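Local coordinates for IroE protein (Escherichia coli, PDB 2GZS) that hydrolyses the trilactone siderophore enterobactin and its C-glucosylated salmochelin forms, preferring the iron-free compounds and tending to cut once to give linear trimers, at residues Pro44-Leu49 against Gln257-Ile262; Met55-Asp60 against Met250-Phe255; Trp146-Gly151 against Tyr169-Ser174; Phe154-Trp159 against Lys197-Met202. All blocks are in the same frame, centred on the assembly; numbering follows the deposited sequence.

Contact 1: residues Pro44-Leu49 against Gln257-Ile262; sequences PILYML and QALLDI
Strand 44-48 and the last turns of the helix ending at Ile262 run nearly antiparallel, 161° between their N-to-C directions, with the axes of the two segments 9.1 Å apart at closest approach, a spacing bridged by apolar side chains. Leu46 is central. Its CG stands anti to the backbone N (chi1 -175°), and the Leu46 CD2 branch reaches the helix, where it meets CD2 of Leu259 at 3.6 Å and CB of Ala258 at 4.0 Å; the two leucine side chains cross obliquely. Leu259 is shared, because its CD1 also lies 3.9 Å from SE of selenomethionine Met48, whose side chain crosses the leucine at about a right angle. Toward the start of the strand, Ile262 takes over. Ile262 CD1 packs on the strand backbone, 3.6 Å from Ile45 O, and lies 4.2 Å from Leu46 CB. The Pro44 ring flanks the same isoleucine, with CG 3.7 Å from Ile262 O and CB beside Ile262 CG1. The strand lies in the central sheet between strands 73-79 and 143-148; helix 247-262 packs on the Leu46 and Met48 face, helix 60-66 adds Leu62 and Leu66 against Leu259, and helix 117-132 receives Tyr47 on the opposite face.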
loop_
_atom_site.group_PDB
_atom_site.type_symbol
_atom_site.label_atom_id
_atom_site.label_comp_id
_atom_site.label_asym_id
_atom_site.label_seq_id
_atom_site.Cartn_x
_atom_site.Cartn_y
_atom_site.Cartn_z
ATOM N N PRO A 44 14.133 -4.805 2.915
ATOM C CA PRO A 44 12.911 -4.577 2.081
ATOM C C PRO A 44 12.195 -3.397 2.696
ATOM O O PRO A 44 12.395 -3.071 3.862
ATOM C CB PRO A 44 12.097 -5.820 2.314
ATOM C CG PRO A 44 12.979 -6.835 2.958
ATOM C CD PRO A 44 14.036 -6.039 3.644
ATOM N N ILE A 45 11.265 -2.757 1.916
ATOM C CA ILE A 45 10.586 -1.624 2.523
ATOM C C ILE A 45 9.134 -1.600 2.019
ATOM O O ILE A 45 8.965 -1.832 0.810
ATOM C CB ILE A 45 11.300 -0.278 2.214
ATOM C CG1 ILE A 45 10.669 0.920 2.931
ATOM C CG2 ILE A 45 11.450 -0.041 0.691
ATOM C CD1 ILE A 45 11.511 2.222 2.821
ATOM N N LEU A 46 8.188 -1.369 2.936
ATOM C CA LEU A 46 6.786 -1.406 2.499
ATOM C C LEU A 46 6.165 -0.056 2.876
ATOM O O LEU A 46 6.175 0.302 4.051
ATOM C CB LEU A 46 6.096 -2.576 3.180
ATOM C CG LEU A 46 4.629 -2.777 2.688
ATOM C CD1 LEU A 46 4.470 -3.014 1.205
ATOM C CD2 LEU A 46 4.009 -3.918 3.488
ATOM N N TYR A 47 5.659 0.655 1.872
ATOM C CA TYR A 47 4.947 1.910 2.010
ATOM C C TYR A 47 3.442 1.612 2.169
ATOM O O TYR A 47 2.966 0.804 1.331
ATOM C CB TYR A 47 5.187 2.783 0.768
ATOM C CG TYR A 47 6.597 3.395 0.739
ATOM C CD1 TYR A 47 6.779 4.703 1.167
ATOM C CD2 TYR A 47 7.638 2.599 0.311
ATOM C CE1 TYR A 47 8.061 5.299 1.166
ATOM C CE2 TYR A 47 8.905 3.198 0.312
ATOM C CZ TYR A 47 9.076 4.490 0.719
ATOM O OH TYR A 47 10.375 5.033 0.705
HETATM N N MSE A 48 2.817 2.142 3.183
HETATM C CA MSE A 48 1.467 1.727 3.540
HETATM C C MSE A 48 0.557 2.937 3.687
HETATM O O MSE A 48 0.833 3.870 4.424
HETATM C CB MSE A 48 1.536 0.981 4.908
HETATM C CG MSE A 48 2.513 -0.233 4.718
HETATM SE SE MSE A 48 2.465 -1.456 6.240
HETATM C CE MSE A 48 2.525 0.247 7.086
ATOM N N LEU A 49 -0.559 2.879 2.911
ATOM C CA LEU A 49 -1.508 3.987 3.051
ATOM C C LEU A 49 -2.354 3.874 4.335
ATOM O O LEU A 49 -2.264 2.909 5.095
ATOM C CB LEU A 49 -2.430 3.980 1.832
ATOM C CG LEU A 49 -1.732 4.071 0.462
ATOM C CD1 LEU A 49 -2.786 4.409 -0.626
ATOM C CD2 LEU A 49 -0.512 4.883 0.311
ATOM N N GLN A 257 -0.370 -9.436 6.499
ATOM C CA GLN A 257 0.117 -10.450 5.595
ATOM C C GLN A 257 1.052 -9.849 4.536
ATOM O O GLN A 257 2.003 -10.491 4.133
ATOM C CB GLN A 257 -1.042 -11.275 4.971
ATOM C CG GLN A 257 -0.511 -12.405 4.078
ATOM C CD GLN A 257 0.207 -13.480 4.901
ATOM O OE1 GLN A 257 -0.433 -14.145 5.718
ATOM N NE2 GLN A 257 1.511 -13.653 4.740
ATOM N N ALA A 258 0.770 -8.591 4.136
ATOM C CA ALA A 258 1.721 -7.947 3.213
ATOM C C ALA A 258 3.094 -7.749 3.881
ATOM O O ALA A 258 4.075 -8.028 3.212
ATOM C CB ALA A 258 1.106 -6.623 2.733
ATOM N N LEU A 259 3.041 -7.275 5.109
ATOM C CA LEU A 259 4.377 -7.160 5.777
ATOM C C LEU A 259 5.060 -8.514 5.874
ATOM O O LEU A 259 6.252 -8.681 5.650
ATOM C CB LEU A 259 4.147 -6.523 7.138
ATOM C CG LEU A 259 3.887 -5.035 7.148
ATOM C CD1 LEU A 259 3.315 -4.523 8.465
ATOM C CD2 LEU A 259 5.219 -4.279 6.835
ATOM N N LEU A 260 4.296 -9.525 6.275
ATOM C CA LEU A 260 4.919 -10.861 6.439
ATOM C C LEU A 260 5.468 -11.375 5.133
ATOM O O LEU A 260 6.552 -11.984 5.018
ATOM C CB LEU A 260 3.891 -11.826 7.046
ATOM C CG LEU A 260 3.568 -11.549 8.508
ATOM C CD1 LEU A 260 2.252 -12.216 8.888
ATOM C CD2 LEU A 260 4.660 -12.060 9.454
ATOM N N ASP A 261 4.706 -11.147 4.033
ATOM C CA ASP A 261 5.171 -11.588 2.733
ATOM C C ASP A 261 6.472 -10.882 2.318
ATOM O O ASP A 261 7.390 -11.558 1.833
ATOM C CB ASP A 261 4.017 -11.360 1.727
ATOM C CG ASP A 261 4.290 -11.984 0.378
ATOM O OD1 ASP A 261 4.553 -13.196 0.183
ATOM O OD2 ASP A 261 4.321 -11.258 -0.622
ATOM N N ILE A 262 6.513 -9.536 2.501
ATOM C CA ILE A 262 7.721 -8.835 2.021
ATOM C C ILE A 262 8.916 -9.173 2.957
ATOM O O ILE A 262 10.037 -9.030 2.442
ATOM C CB ILE A 262 7.451 -7.327 1.873
ATOM C CG1 ILE A 262 8.322 -6.720 0.745
ATOM C CG2 ILE A 262 7.582 -6.573 3.187
ATOM C CD1 ILE A 262 7.981 -5.246 0.604
#

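Contact 2: residues Met55-Asp60 against Met250-Phe255; sequences MDRLDD and MFNASF
Arg57, near the end of helix 51-57, lays its aliphatic stem against three residues of helix 247-262. Arg57 CB comes first, 3.7 Å from Phe255 CE2. Chi1 of -69° sets CG anti to the carbonyl carbon, and from CG to NE the chain is extended, passing the Asn252 amide oxygen: Arg57 CD to Asn252 OD1 is 3.0 Å. Arg57 NE follows at 3.1 Å from Asn252 OD1, which sits at the guanidinium edge, near its plane. Arg57 CD and NE also each lie 3.6 Å from Phe251 CD2, and the guanidinium and phenyl planes are 66° apart. Leu58 is next and contributes less, Leu58 CD1 standing 4.4 Å from Phe255 CE1. The Phe251 side chain is about 6 Å from that of active-site His247, without touching it. Both phenylalanines have further partners: Phe251 meets the rings of Trp146 and His148 edge-to-face, whereas Phe255 packs on Val54 and Trp146. The contact thus joins helix 51-57 to helix 247-262 beside Trp146 and His148 of strand 143-148, while Leu58 also leans on Ile3 of helix 2-6.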
loop_
_atom_site.group_PDB
_atom_site.type_symbol
_atom_site.label_atom_id
_atom_site.label_comp_id
_atom_site.label_asym_id
_atom_site.label_seq_id
_atom_site.Cartn_x
_atom_site.Cartn_y
_atom_site.Cartn_z
HETATM N N MSE A 55 -0.545 2.423 12.076
HETATM C CA MSE A 55 0.251 2.573 13.327
HETATM C C MSE A 55 -0.544 2.210 14.556
HETATM O O MSE A 55 0.066 1.648 15.476
HETATM C CB MSE A 55 0.773 3.996 13.453
HETATM C CG MSE A 55 1.812 4.265 12.335
HETATM SE SE MSE A 55 3.405 3.173 12.457
HETATM C CE MSE A 55 3.910 3.752 14.126
ATOM N N ASP A 56 -1.815 2.508 14.593
ATOM C CA ASP A 56 -2.633 2.125 15.736
ATOM C C ASP A 56 -2.710 0.613 15.854
ATOM O O ASP A 56 -3.030 0.159 16.991
ATOM C CB ASP A 56 -4.046 2.667 15.502
ATOM C CG ASP A 56 -5.022 2.244 16.603
ATOM O OD1 ASP A 56 -5.097 3.001 17.592
ATOM O OD2 ASP A 56 -5.692 1.190 16.493
ATOM N N ARG A 57 -2.530 -0.171 14.819
ATOM C CA ARG A 57 -2.736 -1.647 14.849
ATOM C C ARG A 57 -1.377 -2.326 14.910
ATOM O O ARG A 57 -1.335 -3.548 15.059
ATOM C CB ARG A 57 -3.510 -2.064 13.597
ATOM C CG ARG A 57 -4.953 -1.600 13.542
ATOM C CD ARG A 57 -5.512 -1.611 12.135
ATOM N NE ARG A 57 -6.953 -1.499 12.110
ATOM C CZ ARG A 57 -7.805 -0.583 12.456
ATOM N NH1 ARG A 57 -7.399 0.577 12.977
ATOM N NH2 ARG A 57 -9.120 -0.805 12.293
ATOM N N LEU A 58 -0.253 -1.625 14.783
ATOM C CA LEU A 58 1.053 -2.259 14.794
ATOM C C LEU A 58 1.390 -2.667 16.221
ATOM O O LEU A 58 1.140 -1.868 17.117
ATOM C CB LEU A 58 2.065 -1.298 14.186
ATOM C CG LEU A 58 3.435 -1.814 13.844
ATOM C CD1 LEU A 58 3.298 -2.875 12.743
ATOM C CD2 LEU A 58 4.384 -0.689 13.368
ATOM N N ASP A 59 1.864 -3.909 16.376
ATOM C CA ASP A 59 2.083 -4.347 17.765
ATOM C C ASP A 59 3.364 -5.198 17.772
ATOM O O ASP A 59 3.864 -5.600 16.728
ATOM C CB ASP A 59 0.905 -5.100 18.361
ATOM C CG ASP A 59 0.462 -6.317 17.581
ATOM O OD1 ASP A 59 1.248 -6.952 16.861
ATOM O OD2 ASP A 59 -0.740 -6.657 17.642
ATOM N N ASP A 60 3.806 -5.427 19.030
ATOM C CA ASP A 60 5.087 -6.117 19.157
ATOM C C ASP A 60 5.007 -7.547 18.620
ATOM O O ASP A 60 6.061 -8.006 18.156
ATOM C CB ASP A 60 5.569 -6.104 20.621
ATOM C CG ASP A 60 6.443 -4.942 21.039
ATOM O OD1 ASP A 60 6.978 -4.192 20.193
ATOM O OD2 ASP A 60 6.615 -4.743 22.276
HETATM N N MSE A 250 -10.279 -7.557 7.810
HETATM C CA MSE A 250 -9.581 -7.556 6.555
HETATM C C MSE A 250 -8.502 -6.469 6.437
HETATM O O MSE A 250 -7.484 -6.776 5.818
HETATM C CB MSE A 250 -10.659 -7.281 5.459
HETATM C CG MSE A 250 -9.993 -7.236 4.093
HETATM SE SE MSE A 250 -9.260 -8.979 3.570
HETATM C CE MSE A 250 -8.492 -8.259 2.027
ATOM N N PHE A 251 -8.773 -5.295 6.963
ATOM C CA PHE A 251 -7.730 -4.245 6.994
ATOM C C PHE A 251 -6.485 -4.832 7.678
ATOM O O PHE A 251 -5.383 -4.698 7.166
ATOM C CB PHE A 251 -8.255 -2.985 7.690
ATOM C CG PHE A 251 -7.278 -1.803 7.673
ATOM C CD1 PHE A 251 -7.488 -0.820 6.716
ATOM C CD2 PHE A 251 -6.238 -1.703 8.594
ATOM C CE1 PHE A 251 -6.584 0.254 6.683
ATOM C CE2 PHE A 251 -5.367 -0.651 8.535
ATOM C CZ PHE A 251 -5.536 0.377 7.611
ATOM N N ASN A 252 -6.758 -5.442 8.830
ATOM C CA ASN A 252 -5.662 -6.025 9.623
ATOM C C ASN A 252 -4.970 -7.130 8.876
ATOM O O ASN A 252 -3.751 -7.208 8.745
ATOM C CB ASN A 252 -6.239 -6.675 10.898
ATOM C CG ASN A 252 -6.566 -5.666 11.971
ATOM O OD1 ASN A 252 -6.191 -4.503 11.800
ATOM N ND2 ASN A 252 -7.246 -6.123 13.012
ATOM N N ALA A 253 -5.734 -8.120 8.377
ATOM C CA ALA A 253 -5.158 -9.266 7.712
ATOM C C ALA A 253 -4.293 -8.898 6.532
ATOM O O ALA A 253 -3.209 -9.449 6.282
ATOM C CB ALA A 253 -6.274 -10.217 7.220
ATOM N N SER A 254 -4.815 -7.979 5.716
ATOM C CA SER A 254 -4.106 -7.672 4.465
ATOM C C SER A 254 -2.821 -6.852 4.793
ATOM O O SER A 254 -1.831 -7.202 4.154
ATOM C CB SER A 254 -5.082 -6.960 3.513
ATOM O OG SER A 254 -5.420 -5.668 3.957
ATOM N N PHE A 255 -2.902 -5.915 5.730
ATOM C CA PHE A 255 -1.621 -5.171 5.940
ATOM C C PHE A 255 -0.633 -6.113 6.619
ATOM O O PHE A 255 0.560 -6.055 6.321
ATOM C CB PHE A 255 -1.879 -3.887 6.707
ATOM C CG PHE A 255 -1.654 -3.799 8.187
ATOM C CD1 PHE A 255 -0.353 -3.731 8.764
ATOM C CD2 PHE A 255 -2.710 -3.747 9.086
ATOM C CE1 PHE A 255 -0.169 -3.642 10.134
ATOM C CE2 PHE A 255 -2.522 -3.698 10.448
ATOM C CZ PHE A 255 -1.242 -3.637 11.000
#

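Contact 3: residues Trp146-Gly151 against Tyr169-Ser174; sequences WGHSYG and YSASPS. With DFP (diisopropyl phosphonate), chain B.
The nucleophile elbow of this alpha/beta-hydrolase, Gly147-His148-Ser149-Tyr150-Gly151, joins strand 143-148 to helix 150-161 and lies beside parallel strand 167-171. Three backbone bonds set the register: Gly147 N to Tyr169 O, Ala171 N to Gly147 O (2.9 Å) and Ser149 N to Ala171 O (2.8 Å). At active-site Ser149, phi/psi of 67/-119° gives the elbow's strained backbone. A CB on Gly147 would run into Gly151 O, and one on Gly151 into His148 N. Trp146 CD1 packs 3.7 Å from Tyr169 CB, and His148 NE2 approaches Ser172 OG at 3.3 Å. Ser149 OG, anti to the backbone N (chi1 -168°), is covalently bonded to the phosphorus of diisopropyl phosphonate at 1.6 Å; the inhibitor is also hydrogen-bonded by Arg90 NH1. An alanine at Tyr150 would probably leave the isopropyl group whose C1' lies 3.5 Å above the ring centre without the face it rests on. Inhibitor O3P accepts from Tyr150 N at 2.9 Å, consistent with an oxyanion-hole donor.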
loop_
_atom_site.group_PDB
_atom_site.type_symbol
_atom_site.label_atom_id
_atom_site.label_comp_id
_atom_site.label_asym_id
_atom_site.label_seq_id
_atom_site.Cartn_x
_atom_site.Cartn_y
_atom_site.Cartn_z
ATOM N N TRP A 146 1.284 -0.861 -0.254
ATOM C CA TRP A 146 0.035 -1.499 0.194
ATOM C C TRP A 146 -1.002 -0.428 0.464
ATOM O O TRP A 146 -0.748 0.637 1.001
ATOM C CB TRP A 146 0.318 -2.277 1.548
ATOM C CG TRP A 146 -0.971 -2.811 2.170
ATOM C CD1 TRP A 146 -1.549 -4.047 1.926
ATOM C CD2 TRP A 146 -1.818 -2.116 3.114
ATOM N NE1 TRP A 146 -2.702 -4.105 2.680
ATOM C CE2 TRP A 146 -2.914 -2.994 3.411
ATOM C CE3 TRP A 146 -1.754 -0.843 3.725
ATOM C CZ2 TRP A 146 -3.933 -2.607 4.316
ATOM C CZ3 TRP A 146 -2.787 -0.471 4.635
ATOM C CH2 TRP A 146 -3.830 -1.376 4.890
ATOM N N GLY A 147 -2.276 -0.841 0.145
ATOM C CA GLY A 147 -3.428 -0.026 0.544
ATOM C C GLY A 147 -4.719 -0.851 0.499
ATOM O O GLY A 147 -4.739 -1.851 -0.199
ATOM N N HIS A 148 -5.691 -0.328 1.285
ATOM C CA HIS A 148 -6.978 -1.031 1.389
ATOM C C HIS A 148 -8.133 -0.109 0.976
ATOM O O HIS A 148 -8.161 1.033 1.337
ATOM C CB HIS A 148 -7.167 -1.456 2.877
ATOM C CG HIS A 148 -8.497 -2.090 3.206
ATOM N ND1 HIS A 148 -9.545 -1.334 3.696
ATOM C CD2 HIS A 148 -8.906 -3.372 3.108
ATOM C CE1 HIS A 148 -10.555 -2.178 3.891
ATOM N NE2 HIS A 148 -10.243 -3.409 3.556
ATOM N N SER A 149 -9.049 -0.770 0.253
ATOM C CA SER A 149 -10.326 -0.066 -0.116
ATOM C C SER A 149 -9.975 1.060 -1.089
ATOM O O SER A 149 -9.417 0.697 -2.132
ATOM C CB SER A 149 -11.092 0.318 1.149
ATOM O OG SER A 149 -12.454 0.731 0.685
ATOM N N TYR A 150 -10.232 2.349 -0.799
ATOM C CA TYR A 150 -9.670 3.341 -1.724
ATOM C C TYR A 150 -8.157 3.173 -1.851
ATOM O O TYR A 150 -7.611 3.395 -2.934
ATOM C CB TYR A 150 -9.999 4.754 -1.254
ATOM C CG TYR A 150 -11.401 5.318 -1.522
ATOM C CD1 TYR A 150 -12.070 4.888 -2.667
ATOM C CD2 TYR A 150 -11.941 6.227 -0.656
ATOM C CE1 TYR A 150 -13.338 5.417 -2.886
ATOM C CE2 TYR A 150 -13.211 6.777 -0.887
ATOM C CZ TYR A 150 -13.854 6.326 -2.009
ATOM O OH TYR A 150 -15.106 6.846 -2.296
ATOM N N GLY A 151 -7.498 2.771 -0.769
ATOM C CA GLY A 151 -6.042 2.538 -0.856
ATOM C C GLY A 151 -5.759 1.419 -1.831
ATOM O O GLY A 151 -4.740 1.430 -2.528
ATOM N N TYR A 169 0.510 -4.433 -3.302
ATOM C CA TYR A 169 -0.460 -5.227 -2.554
ATOM C C TYR A 169 -1.771 -4.396 -2.461
ATOM O O TYR A 169 -1.885 -3.410 -1.753
ATOM C CB TYR A 169 0.071 -5.441 -1.145
ATOM C CG TYR A 169 1.334 -6.276 -1.032
ATOM C CD1 TYR A 169 1.218 -7.656 -0.901
ATOM C CD2 TYR A 169 2.587 -5.665 -1.053
ATOM C CE1 TYR A 169 2.348 -8.474 -0.797
ATOM C CE2 TYR A 169 3.709 -6.474 -0.921
ATOM C CZ TYR A 169 3.565 -7.828 -0.790
ATOM O OH TYR A 169 4.746 -8.570 -0.674
ATOM N N SER A 170 -2.714 -4.867 -3.271
ATOM C CA SER A 170 -3.979 -4.142 -3.440
ATOM C C SER A 170 -5.070 -4.863 -2.647
ATOM O O SER A 170 -5.447 -5.961 -3.123
ATOM C CB SER A 170 -4.365 -4.116 -4.928
ATOM O OG SER A 170 -5.625 -3.442 -5.029
ATOM N N ALA A 171 -5.471 -4.267 -1.557
ATOM C CA ALA A 171 -6.459 -4.958 -0.695
ATOM C C ALA A 171 -7.863 -4.339 -0.820
ATOM O O ALA A 171 -7.998 -3.132 -0.825
ATOM C CB ALA A 171 -5.958 -4.887 0.738
ATOM N N SER A 172 -8.844 -5.259 -0.961
ATOM C CA SER A 172 -10.265 -4.872 -1.124
ATOM C C SER A 172 -10.551 -3.800 -2.194
ATOM O O SER A 172 -11.380 -2.929 -1.881
ATOM C CB SER A 172 -10.878 -4.435 0.200
ATOM O OG SER A 172 -10.711 -5.538 1.134
ATOM N N PRO A 173 -9.909 -3.834 -3.346
ATOM C CA PRO A 173 -10.254 -2.806 -4.357
ATOM C C PRO A 173 -11.691 -3.048 -4.862
ATOM O O PRO A 173 -12.269 -2.058 -5.389
ATOM C CB PRO A 173 -9.206 -3.009 -5.452
ATOM C CG PRO A 173 -8.830 -4.462 -5.343
ATOM C CD PRO A 173 -8.890 -4.774 -3.887
ATOM N N SER A 174 -12.203 -4.234 -4.701
ATOM C CA SER A 174 -13.588 -4.546 -5.167
ATOM C C SER A 174 -14.567 -3.643 -4.431
ATOM O O SER A 174 -15.738 -3.558 -4.917
ATOM C CB SER A 174 -13.955 -6.013 -4.932
ATOM O OG SER A 174 -14.027 -6.252 -3.534
HETATM C C1 DFP B . -14.329 0.549 3.231
HETATM C C2 DFP B . -15.597 1.294 3.655
HETATM C C3 DFP B . -13.700 -0.232 4.375
HETATM C "C1'" DFP B . -14.498 3.010 -0.558
HETATM C "C2'" DFP B . -14.228 2.097 -1.718
HETATM C "C3'" DFP B . -16.013 3.399 -0.604
HETATM P P DFP B . -12.993 2.001 1.393
HETATM O O1P DFP B . -13.396 1.609 2.850
HETATM O O2P DFP B . -14.352 2.292 0.644
HETATM O O3P DFP B . -12.032 3.177 1.338
#

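Contact 4: residues Phe154-Trp159 against Lys197-Met202; sequences FVLDSW and KHLAIM
Helix 150-161, the crossover helix of the beta-alpha-beta unit that follows the nucleophile, packs here on strand 198-203 of the central sheet. The axes of the two segments are 10.1 Å apart and run nearly antiparallel, at 159°. Trp159 and Lys197 clasp each other by two reciprocal hydrogen bonds. Trp159 CG is anti to the backbone N (chi1 -178°), on the way to the strand, and Trp159 NE1 donates to Lys197 O at 3.0 Å with an N-H...O angle of 165°; the oxygen lies in the indole plane, at the edge, while the donor stands above the plane of the Lys197 carbonyl. In return Lys197 NZ donates to Trp159 O at 2.7 Å, and it has a second acceptor in Ser162 O, so the ammonium group is tied down near the helix C-terminus, where the carbonyl groups would probably favour its charge. Over one face of the indole, Leu199 CB sits 4.1 Å from the centroid of the five-membered ring in a CH-pi contact. One turn earlier, Leu156 CD2 meets Leu199 CD1 at 4.0 Å. A leucine in place of Trp159 would probably leave Lys197 O without its indole donor and open a gap beside Leu199 CB. The indole also meets the rings of Phe194 and Tyr168, the latter edge-to-face. Strand 198-203 lies between strands 167-171 and 237-241, and on the helix's far side Asp157 forms salt bridges to Arg121 and Arg185.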
loop_
_atom_site.group_PDB
_atom_site.type_symbol
_atom_site.label_atom_id
_atom_site.label_comp_id
_atom_site.label_asym_id
_atom_site.label_seq_id
_atom_site.Cartn_x
_atom_site.Cartn_y
_atom_site.Cartn_z
ATOM N N PHE A 154 -5.730 2.857 -5.250
ATOM C CA PHE A 154 -4.485 3.604 -5.463
ATOM C C PHE A 154 -3.366 2.645 -5.853
ATOM O O PHE A 154 -2.542 2.954 -6.720
ATOM C CB PHE A 154 -4.067 4.361 -4.185
ATOM C CG PHE A 154 -2.790 5.146 -4.440
ATOM C CD1 PHE A 154 -2.806 6.334 -5.164
ATOM C CD2 PHE A 154 -1.571 4.659 -3.959
ATOM C CE1 PHE A 154 -1.606 6.995 -5.437
ATOM C CE2 PHE A 154 -0.354 5.306 -4.224
ATOM C CZ PHE A 154 -0.411 6.486 -4.938
ATOM N N VAL A 155 -3.326 1.451 -5.198
ATOM C CA VAL A 155 -2.243 0.513 -5.568
ATOM C C VAL A 155 -2.341 0.028 -6.985
ATOM O O VAL A 155 -1.378 -0.078 -7.729
ATOM C CB VAL A 155 -2.258 -0.675 -4.595
ATOM C CG1 VAL A 155 -1.282 -1.788 -4.978
ATOM C CG2 VAL A 155 -1.900 -0.193 -3.192
ATOM N N LEU A 156 -3.578 -0.278 -7.457
ATOM C CA LEU A 156 -3.771 -0.681 -8.879
ATOM C C LEU A 156 -3.362 0.449 -9.830
ATOM O O LEU A 156 -2.660 0.202 -10.827
ATOM C CB LEU A 156 -5.223 -1.068 -9.155
ATOM C CG LEU A 156 -5.724 -2.334 -8.460
ATOM C CD1 LEU A 156 -7.220 -2.565 -8.748
ATOM C CD2 LEU A 156 -4.896 -3.553 -8.850
ATOM N N ASP A 157 -3.775 1.654 -9.524
ATOM C CA ASP A 157 -3.449 2.849 -10.297
ATOM C C ASP A 157 -1.922 2.993 -10.406
ATOM O O ASP A 157 -1.371 3.343 -11.474
ATOM C CB ASP A 157 -4.145 4.069 -9.710
ATOM C CG ASP A 157 -3.985 5.337 -10.537
ATOM O OD1 ASP A 157 -4.429 5.287 -11.729
ATOM O OD2 ASP A 157 -3.457 6.385 -10.110
ATOM N N SER A 158 -1.251 2.692 -9.293
ATOM C CA SER A 158 0.210 2.845 -9.248
ATOM C C SER A 158 0.865 1.670 -9.964
ATOM O O SER A 158 1.886 1.873 -10.665
ATOM C CB SER A 158 0.640 2.811 -7.759
ATOM O OG SER A 158 0.123 3.940 -7.092
ATOM N N TRP A 159 0.339 0.450 -9.852
ATOM C CA TRP A 159 0.904 -0.669 -10.628
ATOM C C TRP A 159 0.868 -0.342 -12.116
ATOM O O TRP A 159 1.740 -0.650 -12.929
ATOM C CB TRP A 159 0.046 -1.944 -10.352
ATOM C CG TRP A 159 0.583 -3.155 -11.079
ATOM C CD1 TRP A 159 1.586 -4.017 -10.663
ATOM C CD2 TRP A 159 0.163 -3.664 -12.343
ATOM N NE1 TRP A 159 1.782 -4.990 -11.604
ATOM C CE2 TRP A 159 0.903 -4.799 -12.670
ATOM C CE3 TRP A 159 -0.810 -3.224 -13.245
ATOM C CZ2 TRP A 159 0.737 -5.534 -13.844
ATOM C CZ3 TRP A 159 -0.993 -3.943 -14.419
ATOM C CH2 TRP A 159 -0.248 -5.066 -14.711
ATOM N N LYS A 197 6.921 -5.923 -11.987
ATOM C CA LYS A 197 5.986 -5.370 -11.019
ATOM C C LYS A 197 5.040 -6.473 -10.527
ATOM O O LYS A 197 4.107 -6.828 -11.251
ATOM C CB LYS A 197 5.124 -4.231 -11.576
ATOM C CG LYS A 197 5.994 -3.043 -11.949
ATOM C CD LYS A 197 5.212 -1.763 -12.237
ATOM C CE LYS A 197 5.165 -1.309 -13.665
ATOM N NZ LYS A 197 4.255 -0.120 -13.864
ATOM N N HIS A 198 5.330 -7.014 -9.330
ATOM C CA HIS A 198 4.517 -8.069 -8.738
ATOM C C HIS A 198 3.185 -7.536 -8.247
ATOM O O HIS A 198 3.217 -6.487 -7.591
ATOM C CB HIS A 198 5.240 -8.619 -7.487
ATOM C CG HIS A 198 4.424 -9.500 -6.622
ATOM N ND1 HIS A 198 3.873 -10.693 -7.112
ATOM C CD2 HIS A 198 4.097 -9.412 -5.309
ATOM C CE1 HIS A 198 3.215 -11.286 -6.114
ATOM N NE2 HIS A 198 3.327 -10.539 -5.031
ATOM N N LEU A 199 2.096 -8.217 -8.584
ATOM C CA LEU A 199 0.800 -7.658 -8.159
ATOM C C LEU A 199 0.129 -8.688 -7.270
ATOM O O LEU A 199 -0.017 -9.845 -7.676
ATOM C CB LEU A 199 -0.068 -7.401 -9.398
ATOM C CG LEU A 199 -1.478 -6.918 -9.052
ATOM C CD1 LEU A 199 -1.454 -5.602 -8.297
ATOM C CD2 LEU A 199 -2.255 -6.860 -10.392
ATOM N N ALA A 200 -0.268 -8.313 -6.090
ATOM C CA ALA A 200 -0.938 -9.193 -5.139
ATOM C C ALA A 200 -2.320 -8.594 -4.876
ATOM O O ALA A 200 -2.420 -7.553 -4.218
ATOM C CB ALA A 200 -0.168 -9.318 -3.832
ATOM N N ILE A 201 -3.372 -9.259 -5.378
ATOM C CA ILE A 201 -4.727 -8.807 -5.077
ATOM C C ILE A 201 -5.248 -9.554 -3.855
ATOM O O ILE A 201 -5.041 -10.780 -3.780
ATOM C CB ILE A 201 -5.666 -9.049 -6.283
ATOM C CG1 ILE A 201 -5.140 -8.297 -7.519
ATOM C CG2 ILE A 201 -7.086 -8.662 -5.949
ATOM C CD1 ILE A 201 -5.969 -8.577 -8.771
HETATM N N MSE A 202 -5.809 -8.833 -2.905
HETATM C CA MSE A 202 -6.151 -9.370 -1.619
HETATM C C MSE A 202 -7.628 -9.080 -1.407
HETATM O O MSE A 202 -8.027 -7.918 -1.465
HETATM C CB MSE A 202 -5.320 -8.735 -0.503
HETATM C CG MSE A 202 -3.787 -8.682 -0.836
HETATM SE SE MSE A 202 -2.703 -7.896 0.521
HETATM C CE MSE A 202 -2.225 -9.522 1.401
#

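All four contacts belong to one alpha/beta-hydrolase domain. Contacts 1 and 2 share helix 247-262, with centres 11 Å apart; contacts 3 and 4 share helix 150-161, with centres 8 Å apart. Contacts 1, 3 and 4 all reach the central sheet, where strands 43-48, 143-148, 167-171 and 198-203 are successive neighbours. Along the chain, contact 1 encloses contact 2, which encloses the other two, whose segments alternate. Direct touches knit them together: Asp261 to Tyr169 OH between contacts 1 and 3, Met250 to Ser172 between contacts 2 and 3. The C-terminal helix, which begins at active-site His247, is thereby packed against the same sheet that carries active-site Ser149.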